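Local atomic coordinates of lipoxygenase (Cyanothece sp., PDB entry 5EK8), a protein that probably adds molecular oxygen to polyunsaturated fatty acids as a 9R-lipoxygenase, using a single non-heme iron bound in its largely helical domain. Residues L290-Y296 and M308-R314; R253-M258 and S576-E580; W279-K284 and S313-D317; N259-K264 and K274-I278. All blocks are in the same frame, centred on the assembly; numbering follows the deposited sequence.

Interaction 1: L290-Y296 and M308-R314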
# COMPACT_ATOMS: atom_id res chain seq x y z
N LEU A 290 -24.67 -12.18 3.31
CA LEU A 290 -23.91 -12.07 2.07
C LEU A 290 -24.85 -11.89 0.89
O LEU A 290 -25.82 -12.63 0.75
CB LEU A 290 -23.04 -13.31 1.85
CG LEU A 290 -21.52 -13.15 1.86
CD1 LEU A 290 -20.86 -14.41 1.32
CD2 LEU A 290 -21.10 -11.93 1.06
N HIS A 291 -24.56 -10.93 0.02
CA HIS A 291 -25.44 -10.66 -1.11
C HIS A 291 -24.72 -10.64 -2.45
O HIS A 291 -23.83 -9.81 -2.69
CB HIS A 291 -26.17 -9.33 -0.90
CG HIS A 291 -26.88 -9.23 0.41
ND1 HIS A 291 -28.09 -9.85 0.65
CD2 HIS A 291 -26.55 -8.58 1.55
CE1 HIS A 291 -28.47 -9.59 1.89
NE2 HIS A 291 -27.55 -8.83 2.46
N ASN A 292 -25.10 -11.55 -3.33
CA ASN A 292 -24.74 -11.45 -4.73
C ASN A 292 -25.57 -10.34 -5.34
O ASN A 292 -26.74 -10.54 -5.68
CB ASN A 292 -24.96 -12.77 -5.47
CG ASN A 292 -24.03 -13.88 -4.99
OD1 ASN A 292 -22.98 -13.62 -4.41
ND2 ASN A 292 -24.42 -15.11 -5.24
N VAL A 293 -24.99 -9.16 -5.47
CA VAL A 293 -25.74 -8.01 -5.96
C VAL A 293 -25.22 -7.55 -7.31
O VAL A 293 -24.01 -7.46 -7.55
CB VAL A 293 -25.70 -6.82 -4.98
CG1 VAL A 293 -26.49 -7.15 -3.74
CG2 VAL A 293 -24.27 -6.46 -4.61
N GLU A 294 -26.15 -7.27 -8.22
CA GLU A 294 -25.78 -6.80 -9.54
C GLU A 294 -26.58 -5.55 -9.87
O GLU A 294 -27.81 -5.56 -9.83
CB GLU A 294 -26.01 -7.90 -10.58
CG GLU A 294 -25.26 -9.19 -10.26
CD GLU A 294 -25.26 -10.18 -11.40
OE1 GLU A 294 -26.18 -11.03 -11.46
OE2 GLU A 294 -24.33 -10.12 -12.24
N ALA A 295 -25.87 -4.47 -10.19
CA ALA A 295 -26.54 -3.21 -10.51
C ALA A 295 -26.48 -2.95 -11.99
O ALA A 295 -25.42 -3.03 -12.59
CB ALA A 295 -25.93 -2.06 -9.73
N TYR A 296 -27.62 -2.63 -12.58
CA TYR A 296 -27.71 -2.37 -14.00
C TYR A 296 -27.95 -0.88 -14.23
O TYR A 296 -28.70 -0.24 -13.49
CB TYR A 296 -28.83 -3.19 -14.63
CG TYR A 296 -28.64 -4.68 -14.50
CD1 TYR A 296 -28.22 -5.44 -15.59
CD2 TYR A 296 -28.86 -5.34 -13.30
CE1 TYR A 296 -28.03 -6.81 -15.49
CE2 TYR A 296 -28.68 -6.70 -13.18
CZ TYR A 296 -28.27 -7.44 -14.28
OH TYR A 296 -28.08 -8.80 -14.16
N MET A 308 -32.01 -1.26 -12.74
CA MET A 308 -32.41 -2.18 -11.69
C MET A 308 -31.24 -2.66 -10.85
O MET A 308 -30.09 -2.40 -11.17
CB MET A 308 -33.14 -3.40 -12.27
CG MET A 308 -32.27 -4.34 -13.09
SD MET A 308 -33.17 -5.83 -13.58
CE MET A 308 -34.53 -5.14 -14.53
N ILE A 309 -31.55 -3.33 -9.75
CA ILE A 309 -30.56 -3.95 -8.89
C ILE A 309 -31.13 -5.29 -8.50
O ILE A 309 -32.25 -5.37 -7.99
CB ILE A 309 -30.24 -3.12 -7.61
CG1 ILE A 309 -29.64 -1.76 -7.96
CG2 ILE A 309 -29.29 -3.89 -6.69
CD1 ILE A 309 -29.37 -0.90 -6.75
N THR A 310 -30.38 -6.35 -8.78
CA THR A 310 -30.81 -7.67 -8.38
C THR A 310 -30.00 -8.11 -7.17
O THR A 310 -28.80 -7.82 -7.06
CB THR A 310 -30.64 -8.69 -9.52
OG1 THR A 310 -29.26 -9.03 -9.68
CG2 THR A 310 -31.18 -8.11 -10.82
N ILE A 311 -30.68 -8.80 -6.26
CA ILE A 311 -30.05 -9.26 -5.04
C ILE A 311 -30.35 -10.73 -4.79
O ILE A 311 -31.50 -11.15 -4.71
CB ILE A 311 -30.51 -8.44 -3.81
CG1 ILE A 311 -30.14 -6.96 -3.97
CG2 ILE A 311 -29.89 -9.00 -2.54
CD1 ILE A 311 -30.63 -6.09 -2.82
N GLN A 312 -29.29 -11.53 -4.69
CA GLN A 312 -29.46 -12.94 -4.38
C GLN A 312 -28.64 -13.30 -3.14
O GLN A 312 -27.41 -13.27 -3.18
CB GLN A 312 -29.06 -13.81 -5.57
CG GLN A 312 -29.45 -15.25 -5.42
CD GLN A 312 -29.17 -16.06 -6.65
OE1 GLN A 312 -29.92 -16.98 -6.96
NE2 GLN A 312 -28.10 -15.73 -7.37
N SER A 313 -29.32 -13.63 -2.05
CA SER A 313 -28.65 -13.73 -0.76
C SER A 313 -28.41 -15.16 -0.28
O SER A 313 -29.19 -16.07 -0.57
CB SER A 313 -29.45 -12.96 0.30
OG SER A 313 -29.66 -11.62 -0.10
N ARG A 314 -27.32 -15.34 0.44
CA ARG A 314 -27.06 -16.56 1.18
C ARG A 314 -28.07 -16.72 2.29
O ARG A 314 -28.49 -15.73 2.90
CB ARG A 314 -25.65 -16.55 1.76
CG ARG A 314 -24.56 -16.32 0.73
CD ARG A 314 -24.04 -17.63 0.18
NE ARG A 314 -22.94 -18.15 0.99
CZ ARG A 314 -21.66 -18.05 0.65
NH1 ARG A 314 -21.32 -17.46 -0.50
NH2 ARG A 314 -20.73 -18.54 1.45
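Residues His291-Tyr296 and Met308-Ser313 run antiparallel as neighbouring strands, with axes 4.5 Å apart at their closest and N-to-C directions differing by 166°. Paired backbone bonds join Asn292 to Gln312 and Glu294 to Thr310; Tyr296 N donates to Met308 O, and at the far end Arg314 N donates to Leu290 O. His291, Val293, Ala295, Ile309, Ile311 and Ser313 share one face. There Val293 CG1 lies alongside Ile311 CG1 at 3.7 Å, and Ala295 CB reaches Ile309 CG1 at 4.1 Å. His291 turns the edge of its ring to Ser313, ND1 meeting OG near the ring plane, while NE2 bonds to Ser595. A leucine at His291 would probably leave the Ser313 hydroxyl without this ring partner and Ser595 without its bond from the strand. The two strands form the beta hairpin 291-300/303-313 within an antiparallel sheet, and helix 337-377 covers Val293, Ala295 and Ile309. On the other face, Met308 CG takes the position between backbone N and carbonyl carbon (chi1 68°), which brings it 3.6 Å from Tyr296 CD2. Its SD completes a Met-aromatic contact, 4.8 Å from the Tyr296 ring centroid and oblique to it. The methyl CG2 of Thr310 approaches the same ring at CE2, 3.7 Å away. Glu294 meets Thr310 OG1 through its CB, while its carboxylate is held by Ser276, Lys274 and Arg328. Where the strands end, Leu290 runs beside Arg314 and sets CD1 over one face of the guanidinium, 3.6 Å from NH1; Arg314 NE bonds to Ser318 O.

Interaction 2: R253-M258 and S576-E580; sequences RVLNGM and SQSDE
The salt bridge between Arg253 and Glu580 dominates this contact. Arg253 grips the carboxylate side-on with two nitrogens: NE donates to Glu580 OE2 at 3.1 Å, and NH1 to Glu580 OE1 at 2.7 Å. Both oxygens use their syn lone pairs, and the guanidinium and carboxylate planes are only 8° apart. Bends at chi2 and chi3 (-43° and -75°) curl the arginine back so that Gly257 CA lies over one face of its guanidinium. A further hydrogen bond comes from the backbone: Met258 N donates to Glu580 OE1 at 3.1 Å, from above the carboxylate plane. OE1 is thus shared between a charged side chain and a peptide N-H, which fixes the rotation of the carboxylate and probably favours its ionised form. Gly257 is the first residue to leave helical geometry after helix 247-256; by bonding to Arg253 before it and Met258 N after it, Glu580 of helix 577-581 ties the last helical turn to the chain that leaves it. This junction borders the iron site of the lipoxygenase domain: Gln577, about 5 Å from the bound iron by its side chain, bonds to Glu355 and touches the iron ligand His359. Apolar contacts fill in around Met258. Its CB packs against Ser576 CB at 3.7 Å and Glu580 CB at 4.0 Å, while SD rests near Gln577 CG. The Ser576 hydroxyl turns to Trp572 O.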
# COMPACT_ATOMS: atom_id res chain seq x y z
N ARG A 253 -21.30 7.89 -7.28
CA ARG A 253 -20.37 7.21 -6.38
C ARG A 253 -19.99 5.83 -6.90
O ARG A 253 -18.92 5.31 -6.58
CB ARG A 253 -20.96 7.10 -4.97
CG ARG A 253 -21.19 8.44 -4.31
CD ARG A 253 -20.03 9.40 -4.55
NE ARG A 253 -18.86 9.08 -3.73
CZ ARG A 253 -17.71 9.73 -3.77
NH1 ARG A 253 -16.70 9.37 -2.99
NH2 ARG A 253 -17.56 10.75 -4.60
N VAL A 254 -20.86 5.24 -7.72
CA VAL A 254 -20.49 4.02 -8.42
C VAL A 254 -19.33 4.33 -9.36
O VAL A 254 -18.37 3.56 -9.46
CB VAL A 254 -21.68 3.43 -9.20
CG1 VAL A 254 -21.19 2.50 -10.30
CG2 VAL A 254 -22.62 2.70 -8.26
N LEU A 255 -19.41 5.48 -10.02
CA LEU A 255 -18.39 5.89 -10.98
C LEU A 255 -17.09 6.35 -10.34
O LEU A 255 -16.00 5.93 -10.74
CB LEU A 255 -18.92 7.02 -11.87
CG LEU A 255 -19.84 6.64 -13.03
CD1 LEU A 255 -20.30 7.89 -13.75
CD2 LEU A 255 -19.14 5.67 -13.99
N ASN A 256 -17.20 7.23 -9.34
CA ASN A 256 -16.03 7.96 -8.87
C ASN A 256 -15.73 7.79 -7.39
O ASN A 256 -14.79 8.39 -6.87
CB ASN A 256 -16.21 9.44 -9.18
CG ASN A 256 -16.59 9.68 -10.62
OD1 ASN A 256 -15.88 9.27 -11.54
ND2 ASN A 256 -17.73 10.33 -10.84
N GLY A 257 -16.51 6.94 -6.72
CA GLY A 257 -16.37 6.73 -5.29
C GLY A 257 -15.11 5.98 -4.89
O GLY A 257 -14.22 5.75 -5.71
N MET A 258 -15.04 5.62 -3.60
CA MET A 258 -13.90 4.89 -3.03
C MET A 258 -13.58 3.66 -3.86
O MET A 258 -12.42 3.37 -4.14
CB MET A 258 -14.20 4.48 -1.59
CG MET A 258 -13.02 3.89 -0.85
SD MET A 258 -13.50 2.64 0.36
CE MET A 258 -14.21 1.39 -0.71
N SER A 576 -10.92 8.40 0.23
CA SER A 576 -12.35 8.37 -0.05
C SER A 576 -13.08 7.50 0.96
O SER A 576 -14.30 7.31 0.87
CB SER A 576 -12.62 7.86 -1.46
OG SER A 576 -12.06 8.71 -2.44
N GLN A 577 -12.33 6.97 1.92
CA GLN A 577 -12.90 6.06 2.90
C GLN A 577 -13.94 6.74 3.79
O GLN A 577 -15.00 6.17 4.07
CB GLN A 577 -11.79 5.44 3.76
CG GLN A 577 -11.04 4.31 3.07
CD GLN A 577 -9.88 3.79 3.90
OE1 GLN A 577 -8.96 4.53 4.24
NE2 GLN A 577 -9.91 2.50 4.22
N SER A 578 -13.67 7.97 4.22
CA SER A 578 -14.64 8.71 5.02
C SER A 578 -15.86 9.08 4.19
O SER A 578 -16.99 8.97 4.66
CB SER A 578 -14.02 9.97 5.60
OG SER A 578 -13.81 9.81 6.99
N ASP A 579 -15.62 9.51 2.96
CA ASP A 579 -16.69 9.97 2.08
C ASP A 579 -17.70 8.88 1.76
O ASP A 579 -18.87 9.15 1.51
CB ASP A 579 -16.11 10.53 0.78
CG ASP A 579 -15.18 11.69 1.00
OD1 ASP A 579 -15.13 12.20 2.14
OD2 ASP A 579 -14.50 12.11 0.04
N GLU A 580 -17.24 7.63 1.77
CA GLU A 580 -18.11 6.52 1.43
C GLU A 580 -18.65 5.82 2.66
O GLU A 580 -19.79 5.38 2.67
CB GLU A 580 -17.37 5.52 0.53
CG GLU A 580 -18.17 5.10 -0.69
CD GLU A 580 -18.33 6.23 -1.69
OE1 GLU A 580 -17.32 6.91 -2.00
OE2 GLU A 580 -19.47 6.45 -2.17

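Interaction 3: W279-K284 and S313-D317; sequences WDNYEK and SRYPD
The backbones of Trp279-Lys284 and Ser313-Asp317 stay well apart, the nearest CA atoms, of Lys284 and Arg314, being 8.5 Å from each other, and the contact is made by side chains. Trp279 to Tyr282 form a type I beta turn, closed by Tyr282 N to Trp279 O, and the guanidinium of Arg314 bonds to two carbonyls of that turn. NH2 donates to Tyr282 O at 2.8 Å in a straight bond (166° at the hydrogen) that arrives nearly along the C=O axis. NH1 donates to Trp279 O at 3.0 Å in a more bent bond, from above the carbonyl plane; the turn's own N-H approaches that oxygen from the opposite face. Both acceptors lie near the guanidinium plane, at its edge, and chi2 and chi3, each close to -90°, fold the chain to present that edge. This arginine-to-carbonyl bracing joins the loop after strand 272-277 to the loop after strand 303-313, beside a sheet packed against helix 337-377. NE bonds to Ser318 O, so the guanidinium is held from both loops. A methionine in place of Arg314 would probably leave the carbonyls of Trp279 and Tyr282 without their charged donor and the two loops less firmly tied. Lys284 slides past Arg314 in the opposite direction, its CE 4.1 Å from Arg314 CB. The bends at the end of its chain carry NZ to Pro316 O at 3.2 Å and CE to within 3.6 Å of Tyr315 O. NZ also bonds to His288 O.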
# COMPACT_ATOMS: atom_id res chain seq x y z
N TRP A 279 -20.32 -13.64 -4.46
CA TRP A 279 -19.47 -14.14 -3.38
C TRP A 279 -19.55 -15.65 -3.23
O TRP A 279 -19.16 -16.20 -2.20
CB TRP A 279 -19.86 -13.46 -2.06
CG TRP A 279 -20.04 -11.98 -2.20
CD1 TRP A 279 -21.18 -11.32 -2.55
CD2 TRP A 279 -19.04 -10.97 -2.00
NE1 TRP A 279 -20.96 -9.96 -2.58
CE2 TRP A 279 -19.65 -9.72 -2.25
CE3 TRP A 279 -17.69 -11.00 -1.64
CZ2 TRP A 279 -18.96 -8.52 -2.14
CZ3 TRP A 279 -17.00 -9.80 -1.54
CH2 TRP A 279 -17.64 -8.58 -1.79
N ASP A 280 -20.04 -16.33 -4.27
CA ASP A 280 -20.20 -17.78 -4.23
C ASP A 280 -18.89 -18.51 -3.91
O ASP A 280 -18.90 -19.63 -3.39
CB ASP A 280 -20.76 -18.30 -5.56
CG ASP A 280 -22.15 -17.78 -5.84
OD1 ASP A 280 -22.53 -17.72 -7.03
OD2 ASP A 280 -22.86 -17.42 -4.88
N ASN A 281 -17.78 -17.84 -4.19
CA ASN A 281 -16.44 -18.40 -3.99
C ASN A 281 -15.93 -18.35 -2.55
O ASN A 281 -14.90 -18.95 -2.24
CB ASN A 281 -15.45 -17.65 -4.88
CG ASN A 281 -14.67 -18.57 -5.78
OD1 ASN A 281 -15.15 -19.64 -6.18
ND2 ASN A 281 -13.45 -18.17 -6.11
N TYR A 282 -16.63 -17.64 -1.68
CA TYR A 282 -16.05 -17.28 -0.38
C TYR A 282 -16.86 -17.73 0.83
O TYR A 282 -18.08 -17.91 0.77
CB TYR A 282 -15.85 -15.77 -0.33
CG TYR A 282 -15.19 -15.26 -1.59
CD1 TYR A 282 -13.86 -15.54 -1.85
CD2 TYR A 282 -15.90 -14.53 -2.53
CE1 TYR A 282 -13.24 -15.10 -3.00
CE2 TYR A 282 -15.29 -14.07 -3.69
CZ TYR A 282 -13.96 -14.36 -3.92
OH TYR A 282 -13.35 -13.92 -5.07
N GLU A 283 -16.15 -17.94 1.93
CA GLU A 283 -16.76 -18.39 3.18
C GLU A 283 -17.38 -17.22 3.96
O GLU A 283 -16.68 -16.28 4.35
CB GLU A 283 -15.72 -19.11 4.04
CG GLU A 283 -16.31 -19.84 5.22
CD GLU A 283 -15.25 -20.38 6.16
OE1 GLU A 283 -14.06 -20.02 5.99
OE2 GLU A 283 -15.60 -21.16 7.07
N LYS A 284 -18.69 -17.30 4.17
CA LYS A 284 -19.40 -16.31 4.96
C LYS A 284 -19.15 -16.56 6.44
O LYS A 284 -19.05 -17.71 6.85
CB LYS A 284 -20.90 -16.36 4.67
CG LYS A 284 -21.69 -15.21 5.26
CD LYS A 284 -23.14 -15.21 4.81
CE LYS A 284 -23.93 -16.32 5.48
NZ LYS A 284 -23.92 -16.21 6.96
N SER A 313 -29.32 -13.63 -2.05
CA SER A 313 -28.65 -13.73 -0.76
C SER A 313 -28.41 -15.16 -0.28
O SER A 313 -29.19 -16.07 -0.57
CB SER A 313 -29.45 -12.96 0.30
OG SER A 313 -29.66 -11.62 -0.10
N ARG A 314 -27.32 -15.34 0.44
CA ARG A 314 -27.06 -16.56 1.18
C ARG A 314 -28.07 -16.72 2.29
O ARG A 314 -28.49 -15.73 2.90
CB ARG A 314 -25.65 -16.55 1.76
CG ARG A 314 -24.56 -16.32 0.73
CD ARG A 314 -24.04 -17.63 0.18
NE ARG A 314 -22.94 -18.15 0.99
CZ ARG A 314 -21.66 -18.05 0.65
NH1 ARG A 314 -21.32 -17.46 -0.50
NH2 ARG A 314 -20.73 -18.54 1.45
N TYR A 315 -28.49 -17.96 2.56
CA TYR A 315 -29.20 -18.24 3.80
C TYR A 315 -28.23 -17.96 4.93
O TYR A 315 -27.01 -17.97 4.71
CB TYR A 315 -29.70 -19.69 3.84
CG TYR A 315 -30.79 -20.00 2.84
CD1 TYR A 315 -32.13 -19.89 3.17
CD2 TYR A 315 -30.47 -20.42 1.55
CE1 TYR A 315 -33.13 -20.17 2.25
CE2 TYR A 315 -31.46 -20.71 0.62
CZ TYR A 315 -32.78 -20.58 0.98
OH TYR A 315 -33.77 -20.87 0.06
N PRO A 316 -28.74 -17.68 6.14
CA PRO A 316 -27.82 -17.52 7.27
C PRO A 316 -26.95 -18.76 7.45
O PRO A 316 -25.78 -18.65 7.83
CB PRO A 316 -28.75 -17.31 8.46
CG PRO A 316 -29.99 -16.74 7.86
CD PRO A 316 -30.13 -17.38 6.51
N ASP A 317 -27.53 -19.93 7.16
CA ASP A 317 -26.82 -21.21 7.18
C ASP A 317 -25.67 -21.31 6.17
O ASP A 317 -24.62 -21.88 6.48
CB ASP A 317 -27.80 -22.35 6.90
CG ASP A 317 -28.43 -22.91 8.15
OD1 ASP A 317 -29.50 -23.54 8.05
OD2 ASP A 317 -27.85 -22.71 9.24

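Interaction 4: N259-K264 and K274-I278; sequences NPCLLK and KMSFI
Lys264 NZ is gripped by several groups: across the contact it makes a weak bond of 3.3 Å to Ser276 OG, while Asn508 and the carboxylate of Asp510 hold it more firmly. Ser276 OG has its stronger bond to the carboxylate of Glu294. A bend at chi3 (-78°) carries the Lys264 ammonium along the strand to Ser276, with CE 3.5 Å from the same hydroxyl. Lys274 lies on that face too, and its CG meets Lys264 CB at 4.0 Å. The two backbones form a hydrogen-bonded antiparallel pair at this point: Lys264 N donates to Lys274 O at 2.8 Å in a nearly straight bond, and Lys274 N returns one to Lys264 O. This is the start of the pairing between strands 264-266 and 272-277, next to each other in the antiparallel sheet. Toward Asn259 the chains diverge, and side chains fill the space. Met275, bent at chi2 (82°), lays SD against Cys261 CB at 3.5 Å, and its CE approaches Leu262 O. Leu263 crosses over to touch Met275 CB with CD2, 3.7 Å away. Further along, Phe277 presents CZ to Asn259 ND2, whose hydrogen bonds go to Ala350 O and Asp353 of helix 337-377, and Cys261 SG also lies near that ring. The ammonium groups of Lys264 and Lys274 come within 4.8 Å of each other, but both form salt bridges with Asp510, and Lys274 also pairs with Glu294. The like charges are therefore probably offset by these acids, so that two buried lysines can share one side of the sheet.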
# COMPACT_ATOMS: atom_id res chain seq x y z
N ASN A 259 -14.63 2.93 -4.23
CA ASN A 259 -14.54 1.85 -5.19
C ASN A 259 -15.08 2.34 -6.53
O ASN A 259 -16.28 2.28 -6.78
CB ASN A 259 -15.34 0.63 -4.72
CG ASN A 259 -15.04 -0.63 -5.53
OD1 ASN A 259 -14.51 -0.57 -6.64
ND2 ASN A 259 -15.39 -1.78 -4.97
N PRO A 260 -14.19 2.86 -7.38
CA PRO A 260 -14.65 3.35 -8.68
C PRO A 260 -14.83 2.17 -9.61
O PRO A 260 -13.85 1.61 -10.11
CB PRO A 260 -13.51 4.27 -9.14
CG PRO A 260 -12.38 4.08 -8.14
CD PRO A 260 -12.72 2.91 -7.28
N CYS A 261 -16.09 1.79 -9.83
CA CYS A 261 -16.42 0.56 -10.54
C CYS A 261 -16.02 0.57 -12.01
O CYS A 261 -16.38 1.48 -12.75
CB CYS A 261 -17.91 0.27 -10.40
SG CYS A 261 -18.47 -0.01 -8.69
N LEU A 262 -15.28 -0.45 -12.42
CA LEU A 262 -15.00 -0.67 -13.84
C LEU A 262 -16.16 -1.46 -14.41
O LEU A 262 -16.21 -2.68 -14.28
CB LEU A 262 -13.67 -1.40 -14.04
CG LEU A 262 -12.97 -1.29 -15.40
CD1 LEU A 262 -11.51 -1.68 -15.27
CD2 LEU A 262 -13.64 -2.17 -16.43
N LEU A 263 -17.11 -0.76 -15.02
CA LEU A 263 -18.38 -1.35 -15.42
C LEU A 263 -18.27 -2.35 -16.57
O LEU A 263 -17.32 -2.35 -17.35
CB LEU A 263 -19.37 -0.25 -15.81
CG LEU A 263 -19.84 0.68 -14.69
CD1 LEU A 263 -21.00 1.51 -15.20
CD2 LEU A 263 -20.24 -0.10 -13.45
N LYS A 264 -19.28 -3.21 -16.67
CA LYS A 264 -19.41 -4.11 -17.80
C LYS A 264 -20.46 -3.56 -18.77
O LYS A 264 -21.55 -3.18 -18.37
CB LYS A 264 -19.78 -5.52 -17.34
CG LYS A 264 -18.76 -6.13 -16.39
CD LYS A 264 -18.93 -7.64 -16.24
CE LYS A 264 -20.07 -8.00 -15.30
NZ LYS A 264 -20.10 -9.46 -15.00
N LYS A 274 -23.53 -2.69 -16.37
CA LYS A 274 -23.79 -3.38 -15.12
C LYS A 274 -22.52 -3.58 -14.30
O LYS A 274 -21.41 -3.48 -14.82
CB LYS A 274 -24.45 -4.74 -15.37
CG LYS A 274 -23.51 -5.77 -15.97
CD LYS A 274 -24.16 -7.14 -16.02
CE LYS A 274 -24.47 -7.67 -14.63
NZ LYS A 274 -24.89 -9.10 -14.68
N MET A 275 -22.71 -3.85 -13.02
CA MET A 275 -21.61 -4.20 -12.13
C MET A 275 -22.03 -5.36 -11.23
O MET A 275 -23.12 -5.36 -10.65
CB MET A 275 -21.17 -3.00 -11.30
CG MET A 275 -19.93 -3.25 -10.44
SD MET A 275 -18.35 -3.09 -11.30
CE MET A 275 -18.15 -4.72 -12.03
N SER A 276 -21.17 -6.36 -11.13
CA SER A 276 -21.50 -7.60 -10.45
C SER A 276 -20.61 -7.83 -9.24
O SER A 276 -19.39 -7.74 -9.32
CB SER A 276 -21.38 -8.79 -11.40
OG SER A 276 -22.15 -8.61 -12.57
N PHE A 277 -21.25 -8.14 -8.12
CA PHE A 277 -20.53 -8.64 -6.96
C PHE A 277 -21.13 -9.98 -6.55
O PHE A 277 -22.24 -10.04 -6.02
CB PHE A 277 -20.57 -7.63 -5.82
CG PHE A 277 -19.85 -6.34 -6.12
CD1 PHE A 277 -18.49 -6.34 -6.38
CD2 PHE A 277 -20.54 -5.14 -6.15
CE1 PHE A 277 -17.83 -5.17 -6.67
CE2 PHE A 277 -19.88 -3.96 -6.44
CZ PHE A 277 -18.52 -3.97 -6.69
N ILE A 278 -20.38 -11.04 -6.81
CA ILE A 278 -20.80 -12.40 -6.49
C ILE A 278 -19.80 -13.07 -5.55
O ILE A 278 -18.60 -13.08 -5.80
CB ILE A 278 -20.97 -13.27 -7.76
CG1 ILE A 278 -22.25 -12.88 -8.50
CG2 ILE A 278 -21.02 -14.74 -7.40
CD1 ILE A 278 -22.04 -11.85 -9.58

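Interactions 1 and 4 belong to one antiparallel sheet, in which strands 272-277 and 291-300 are neighbours; their centres lie 12 Å apart, and Glu294 OE2 joins them through Lys274 NZ and Ser276 OG, each at 2.7 Å. Interaction 3 continues from the end of the hairpin in interaction 1, sharing Ser313 and Arg314, and Asn292 OD1 accepts from Trp279 N at 2.7 Å. Interaction 2 meets interaction 4 where Val254 O and Cys261 N, in the loop that leads into the sheet, lie 2.9 Å apart. It also lies near the iron, about 5 Å from the Gln577 side chain, whereas the side chain of Asn259 in interaction 4 is about 14 Å away.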